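Polar amino acid ABC uptake transporter substrate binding protein (Streptococcus thermophilus LMG 18311, PDB 3HV1) probably binds a polar amino acid outside the membrane and delivers it to an ABC uptake transporter. Local coordinates at residues 224-227 with 228-232. Residues are numbered along the deposited sequence; the frame is centred on the assembly and turned at random.
Sequences KKIN and QGFET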
# COMPACT_ATOMS: atom_id res chain seq x y z
N LYS A 224 -8.75 10.37 6.35
CA LYS A 224 -9.30 9.17 6.99
C LYS A 224 -10.76 8.96 6.64
O LYS A 224 -11.20 7.83 6.42
CB LYS A 224 -9.16 9.27 8.51
CG LYS A 224 -7.73 9.23 9.01
CD LYS A 224 -7.67 9.26 10.53
CE LYS A 224 -6.23 9.19 11.02
NZ LYS A 224 -6.13 9.14 12.52
N LYS A 225 -11.51 10.06 6.59
CA LYS A 225 -12.93 10.01 6.28
C LYS A 225 -13.15 9.57 4.84
O LYS A 225 -14.16 8.95 4.53
CB LYS A 225 -13.57 11.39 6.52
CG LYS A 225 -13.55 11.83 7.98
CD LYS A 225 -14.40 10.91 8.85
CE LYS A 225 -14.30 11.32 10.32
NZ LYS A 225 -15.15 10.46 11.19
N ILE A 226 -12.21 9.90 3.96
CA ILE A 226 -12.36 9.47 2.58
C ILE A 226 -12.07 7.97 2.52
O ILE A 226 -12.85 7.21 1.95
CB ILE A 226 -11.43 10.25 1.65
CG1 ILE A 226 -11.89 11.72 1.60
CG2 ILE A 226 -11.46 9.63 0.25
CD1 ILE A 226 -10.91 12.65 0.90
N ASN A 227 -10.96 7.54 3.13
CA ASN A 227 -10.60 6.12 3.15
C ASN A 227 -11.76 5.28 3.68
O ASN A 227 -12.08 4.23 3.13
CB ASN A 227 -9.37 5.87 4.03
CG ASN A 227 -8.11 6.40 3.42
OD1 ASN A 227 -7.97 6.45 2.20
ND2 ASN A 227 -7.16 6.79 4.27
N GLN A 228 -12.38 5.74 4.76
CA GLN A 228 -13.51 5.04 5.36
C GLN A 228 -14.70 5.07 4.39
O GLN A 228 -15.46 4.12 4.30
CB GLN A 228 -13.92 5.70 6.68
CG GLN A 228 -12.89 5.56 7.80
CD GLN A 228 -13.28 6.34 9.04
OE1 GLN A 228 -14.43 6.31 9.48
NE2 GLN A 228 -12.31 7.05 9.62
N GLY A 229 -14.84 6.19 3.69
CA GLY A 229 -15.93 6.33 2.73
C GLY A 229 -15.83 5.27 1.65
O GLY A 229 -16.83 4.63 1.31
N PHE A 230 -14.63 5.08 1.11
CA PHE A 230 -14.43 4.06 0.07
C PHE A 230 -14.89 2.71 0.60
O PHE A 230 -15.61 1.98 -0.08
CB PHE A 230 -12.95 3.92 -0.32
CG PHE A 230 -12.37 5.12 -1.01
CD1 PHE A 230 -13.17 5.96 -1.78
CD2 PHE A 230 -11.01 5.38 -0.93
CE1 PHE A 230 -12.62 7.04 -2.47
CE2 PHE A 230 -10.44 6.46 -1.62
CZ PHE A 230 -11.25 7.29 -2.39
N GLU A 231 -14.44 2.37 1.80
CA GLU A 231 -14.79 1.09 2.39
C GLU A 231 -16.28 0.94 2.58
O GLU A 231 -16.85 -0.11 2.31
CB GLU A 231 -14.08 0.91 3.74
CG GLU A 231 -12.57 0.91 3.64
CD GLU A 231 -11.92 0.56 4.97
OE1 GLU A 231 -12.20 -0.55 5.49
OE2 GLU A 231 -11.13 1.38 5.48
N THR A 232 -16.93 2.01 3.05
CA THR A 232 -18.36 2.00 3.26
C THR A 232 -19.12 1.76 1.95
O THR A 232 -20.07 0.97 1.92
CB THR A 232 -18.83 3.31 3.91
OG1 THR A 232 -18.16 3.47 5.18
CG2 THR A 232 -20.32 3.30 4.15
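Ile226 and Phe230 project alongside each other from successive turns of one helix, with the CG2 methyl of Ile226 over one face of the aromatic ring. This CH-pi contact places CG2 4.0 Å from the centroid of the Phe230 ring, 28° off its normal, and displaced toward the far rim, where CZ of Phe230 is 3.5 Å from it. It is CG2 that reaches the ring because this branch stands anti to the backbone N of Ile226, while CG1 lies beside that N (chi1 -67°). The carbonyl O of Ile226 lies over the same face as CG2, offset toward the rim, and accepts a hydrogen bond from Phe230 N at 2.9 Å. Spaced i to i+4, the two apolar side chains share one side of helix 220-236 of this family 3 solute-binding protein and pack against helix 46-56, Ile226 on Phe55 and Phe230 on Leu50 and Val54. Gln228 runs back along the preceding turn, its CG 3.1 Å from Lys224 O, whereas the ammonium group of Lys224 forms a salt bridge with Asp70 of the second subunit. OD1 of Asn227 accepts a hydrogen bond from the backbone N of Glu102.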